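PDB 5D4P: nitrogen regulatory protein P-II, which binds adenine nucleotides such as ADP and AMP between its subunits and probably regulates partner enzymes, as P-II signalling proteins do. Local coordinates for residues C[11-16]-C[63-68]. Numbering follows the deposited sequence.
Sequences KLEIIL and LIMIIA. With ADP (adenosine-5'-diphosphate), chain D.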
ATOM      1  N   LYS C  11      -7.522  -1.955  -8.072  1.00 31.37           N
ATOM      2  CA  LYS C  11      -6.367  -1.133  -7.773  1.00 24.19           C
ATOM      3  C   LYS C  11      -5.113  -1.889  -8.187  1.00 30.48           C
ATOM      4  O   LYS C  11      -4.866  -3.006  -7.725  1.00 29.36           O
ATOM      5  CB  LYS C  11      -6.307  -0.780  -6.294  1.00 28.83           C
ATOM      6  CG  LYS C  11      -5.392   0.371  -5.992  1.00 30.00           C
ATOM      7  CD  LYS C  11      -5.064   0.502  -4.516  1.00 23.92           C
ATOM      8  CE  LYS C  11      -4.036  -0.533  -4.106  1.00 20.30           C
ATOM      9  NZ  LYS C  11      -3.553  -0.312  -2.717  1.00 27.16           N
ATOM     10  N   LEU C  12      -4.319  -1.270  -9.057  1.00 35.11           N
ATOM     11  CA  LEU C  12      -3.064  -1.866  -9.496  1.00 29.55           C
ATOM     12  C   LEU C  12      -1.912  -1.324  -8.666  1.00 28.25           C
ATOM     13  O   LEU C  12      -1.797  -0.109  -8.485  1.00 30.72           O
ATOM     14  CB  LEU C  12      -2.809  -1.576 -10.978  1.00 37.44           C
ATOM     15  CG  LEU C  12      -3.354  -2.529 -12.046  1.00 44.38           C
ATOM     16  CD1 LEU C  12      -4.801  -2.841 -11.784  1.00 47.65           C
ATOM     17  CD2 LEU C  12      -3.136  -1.988 -13.463  1.00 44.34           C
ATOM     18  N   GLU C  13      -1.055  -2.219  -8.183  1.00 22.06           N
ATOM     19  CA  GLU C  13       0.238  -1.830  -7.618  1.00 26.75           C
ATOM     20  C   GLU C  13       1.345  -2.320  -8.554  1.00 30.78           C
ATOM     21  O   GLU C  13       1.490  -3.532  -8.772  1.00 23.58           O
ATOM     22  CB  GLU C  13       0.440  -2.402  -6.208  1.00 27.78           C
ATOM     23  CG  GLU C  13      -0.527  -1.821  -5.158  1.00 28.83           C
ATOM     24  CD  GLU C  13      -0.339  -2.412  -3.776  1.00 28.76           C
ATOM     25  OE1 GLU C  13       0.377  -3.431  -3.646  0.50 19.88           O
ATOM     26  OE2 GLU C  13      -0.937  -1.871  -2.820  0.50 27.41           O
ATOM     27  N   ILE C  14       2.108  -1.376  -9.108  1.00 28.47           N
ATOM     28  CA  ILE C  14       3.114  -1.687 -10.115  1.00 26.73           C
ATOM     29  C   ILE C  14       4.499  -1.373  -9.575  1.00 34.83           C
ATOM     30  O   ILE C  14       4.836  -0.214  -9.361  1.00 24.22           O
ATOM     31  CB  ILE C  14       2.867  -0.903 -11.411  1.00 25.07           C
ATOM     32  CG1 ILE C  14       1.448  -1.156 -11.915  1.00 27.02           C
ATOM     33  CG2 ILE C  14       3.900  -1.283 -12.489  1.00 35.00           C
ATOM     34  CD1 ILE C  14       0.880  -0.013 -12.797  1.00 27.54           C
ATOM     35  N   ILE C  15       5.287  -2.409  -9.316  1.00 29.74           N
ATOM     36  CA  ILE C  15       6.621  -2.200  -8.771  1.00 25.95           C
ATOM     37  C   ILE C  15       7.701  -2.398  -9.867  1.00 32.44           C
ATOM     38  O   ILE C  15       7.774  -3.450 -10.517  1.00 30.78           O
ATOM     39  CB  ILE C  15       6.878  -3.144  -7.582  1.00 23.81           C
ATOM     40  CG1 ILE C  15       5.862  -2.887  -6.461  1.00 26.87           C
ATOM     41  CG2 ILE C  15       8.277  -2.976  -7.047  1.00 24.37           C
ATOM     42  CD1 ILE C  15       5.764  -4.020  -5.459  1.00 27.97           C
ATOM     43  N   LEU C  16       8.521  -1.377 -10.078  1.00 26.49           N
ATOM     44  CA  LEU C  16       9.539  -1.418 -11.131  1.00 27.99           C
ATOM     45  C   LEU C  16      10.609  -0.337 -10.912  1.00 28.84           C
ATOM     46  O   LEU C  16      10.424   0.558 -10.095  1.00 36.63           O
ATOM     47  CB  LEU C  16       8.876  -1.277 -12.518  1.00 28.71           C
ATOM     48  CG  LEU C  16       7.831  -0.164 -12.701  1.00 40.25           C
ATOM     49  CD1 LEU C  16       8.432   1.194 -12.465  1.00 48.05           C
ATOM     50  CD2 LEU C  16       7.239  -0.206 -14.103  1.00 34.04           C
ATOM     51  N   LEU C  63      13.944   2.163  -6.863  1.00 37.71           N
ATOM     52  CA  LEU C  63      12.817   1.290  -7.081  1.00 34.33           C
ATOM     53  C   LEU C  63      11.592   2.110  -6.691  1.00 32.42           C
ATOM     54  O   LEU C  63      11.609   2.795  -5.661  1.00 39.54           O
ATOM     55  CB  LEU C  63      12.942   0.030  -6.235  1.00 30.39           C
ATOM     56  CG  LEU C  63      11.926  -1.073  -6.509  1.00 30.16           C
ATOM     57  CD1 LEU C  63      12.178  -1.698  -7.853  1.00 27.99           C
ATOM     58  CD2 LEU C  63      11.961  -2.108  -5.369  1.00 29.82           C
ATOM     59  N   ILE C  64      10.535   2.041  -7.492  1.00 29.80           N
ATOM     60  CA  ILE C  64       9.296   2.757  -7.176  1.00 28.49           C
ATOM     61  C   ILE C  64       8.082   1.857  -7.286  1.00 30.18           C
ATOM     62  O   ILE C  64       8.159   0.775  -7.873  1.00 27.32           O
ATOM     63  CB  ILE C  64       9.070   3.962  -8.101  1.00 29.53           C
ATOM     64  CG1 ILE C  64       8.752   3.485  -9.521  1.00 39.71           C
ATOM     65  CG2 ILE C  64      10.272   4.924  -8.048  1.00 29.20           C
ATOM     66  CD1 ILE C  64       8.408   4.593 -10.495  1.00 47.35           C
ATOM     67  N   MET C  65       6.974   2.300  -6.693  1.00 26.43           N
ATOM     68  CA  MET C  65       5.683   1.647  -6.874  1.00 27.10           C
ATOM     69  C   MET C  65       4.615   2.639  -7.376  1.00 30.41           C
ATOM     70  O   MET C  65       4.400   3.701  -6.794  1.00 27.16           O
ATOM     71  CB  MET C  65       5.210   0.972  -5.568  1.00 22.52           C
ATOM     72  CG  MET C  65       3.821   0.312  -5.692  1.00 37.86           C
ATOM     73  SD  MET C  65       3.280  -0.632  -4.221  1.00 33.92           S
ATOM     74  CE  MET C  65       3.257   0.695  -3.041  1.00 21.41           C
ATOM     75  N   ILE C  66       3.977   2.293  -8.485  1.00 33.05           N
ATOM     76  CA  ILE C  66       2.907   3.096  -9.047  1.00 28.15           C
ATOM     77  C   ILE C  66       1.554   2.496  -8.691  1.00 33.57           C
ATOM     78  O   ILE C  66       1.257   1.368  -9.093  1.00 27.29           O
ATOM     79  CB  ILE C  66       3.037   3.193 -10.579  1.00 32.64           C
ATOM     80  CG1 ILE C  66       4.384   3.824 -10.953  1.00 26.95           C
ATOM     81  CG2 ILE C  66       1.868   3.975 -11.173  1.00 30.13           C
ATOM     82  CD1 ILE C  66       4.716   3.693 -12.413  1.00 28.28           C
ATOM     83  N   ILE C  67       0.737   3.268  -7.963  1.00 36.72           N
ATOM     84  CA  ILE C  67      -0.605   2.845  -7.545  1.00 27.05           C
ATOM     85  C   ILE C  67      -1.643   3.465  -8.454  1.00 32.57           C
ATOM     86  O   ILE C  67      -1.713   4.696  -8.573  1.00 27.37           O
ATOM     87  CB  ILE C  67      -0.928   3.270  -6.096  1.00 26.50           C
ATOM     88  CG1 ILE C  67       0.166   2.806  -5.137  1.00 24.49           C
ATOM     89  CG2 ILE C  67      -2.322   2.780  -5.691  1.00 21.83           C
ATOM     90  CD1 ILE C  67       0.182   3.556  -3.827  1.00 30.71           C
ATOM     91  N   ALA C  68      -2.455   2.631  -9.098  1.00 32.81           N
ATOM     92  CA  ALA C  68      -3.437   3.155 -10.038  1.00 30.45           C
ATOM     93  C   ALA C  68      -4.785   2.487  -9.870  1.00 31.17           C
ATOM     94  O   ALA C  68      -4.914   1.278 -10.054  1.00 29.70           O
ATOM     95  CB  ALA C  68      -2.939   3.000 -11.475  1.00 28.92           C
TER
HETATM   96  PB  ADP D 201      -6.771  17.338  -9.025  1.00 63.01           P
HETATM   97  O1B ADP D 201      -5.432  17.508  -9.698  1.00 69.95           O
HETATM   98  O2B ADP D 201      -7.162  18.465  -8.108  1.00 66.43           O
HETATM   99  O3B ADP D 201      -7.885  16.915  -9.956  1.00 60.49           O
HETATM  100  PA  ADP D 201      -7.289  14.726  -7.871  1.00 42.47           P
HETATM  101  O1A ADP D 201      -7.874  14.296  -9.195  1.00 42.48           O
HETATM  102  O2A ADP D 201      -8.166  14.775  -6.640  1.00 47.54           O
HETATM  103  O3A ADP D 201      -6.473  16.111  -8.009  1.00 52.97           O
HETATM  104  O5' ADP D 201      -6.112  13.685  -7.485  1.00 50.12           O
HETATM  105  C5' ADP D 201      -5.315  13.954  -6.330  1.00 38.78           C
HETATM  106  C4' ADP D 201      -4.248  12.892  -6.134  1.00 31.92           C
HETATM  107  O4' ADP D 201      -4.886  11.672  -5.782  1.00 31.11           O
HETATM  108  C3' ADP D 201      -3.454  12.569  -7.394  1.00 39.63           C
HETATM  109  O3' ADP D 201      -2.293  13.382  -7.515  1.00 36.15           O
HETATM  110  C2' ADP D 201      -3.081  11.115  -7.195  1.00 35.34           C
HETATM  111  O2' ADP D 201      -1.906  11.032  -6.401  1.00 38.79           O
HETATM  112  C1' ADP D 201      -4.233  10.558  -6.381  1.00 33.78           C
HETATM  113  N9  ADP D 201      -5.134   9.917  -7.359  1.00 29.99           N
HETATM  114  C8  ADP D 201      -6.129  10.503  -8.065  1.00 30.55           C
HETATM  115  N7  ADP D 201      -6.728   9.615  -8.893  1.00 30.38           N
HETATM  116  C5  ADP D 201      -6.097   8.435  -8.712  1.00 34.81           C
HETATM  117  C6  ADP D 201      -6.213   7.065  -9.258  1.00 32.12           C
HETATM  118  N6  ADP D 201      -7.149   6.756 -10.191  1.00 30.50           N
HETATM  119  N1  ADP D 201      -5.349   6.137  -8.793  1.00 34.41           N
HETATM  120  C2  ADP D 201      -4.405   6.411  -7.863  1.00 32.21           C
HETATM  121  N3  ADP D 201      -4.235   7.627  -7.327  1.00 29.94           N
HETATM  122  C4  ADP D 201      -5.043   8.647  -7.706  1.00 29.47           C
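The carbonyl oxygen of I14 accepts a hydrogen bond from the opposite strand, with I66 N 2.8 Å from I14 O and an N-H...O angle of 165°; M65 CA adds a weak CA-H...O contact, 3.2 Å from the same I14 O. These contacts join strand 7-17 to strand 63-70, neighbours in the antiparallel sheet of the ferredoxin-like P-II fold, which has helices on one face. Bonds run both ways between L12 and A68, I14 and I66, and L16 and I64, with E13-I67 and I15-M65 as the intervening non-hydrogen-bonded pairs; the segment axes lie 4.5 Å apart at 163°.

The face carrying L12, I14, L16, I64 and I66 is covered by helices 21-31 and 72-88, where L16 meets A24 and F85, and I14 packs on F82 and F86. L16 CG and I64 CG1 both sit between backbone N and carbonyl carbon, and L16 CD1 comes to 3.7 Å from I64 CG1.

The face of K11, E13, I15, M65 and I67 turns toward the trimer interior. M65, with CG opposite its backbone N (chi1 178°), reaches diagonally across to strand 7-17, where SD lies 3.9 Å from E13 CB, while its CG packs against I15 CG1. K11 CG, CD and CE run past I67 CG2, and a bend at chi3 brings K11 NZ to 3.0 Å from E13 OE2 on the anti side of the carboxylate. K11 NZ also forms a salt bridge with E13 of the second subunit, and E13 OE1 one with K11 of the third; these probably balance the buried charges.

Both ends of segment 63-68 border nucleotide sites: L63 touches one ADP, and at the other, which A69 N hydrogen-bonds, I67 O lies 3.3 Å from adenine C2 of the ADP.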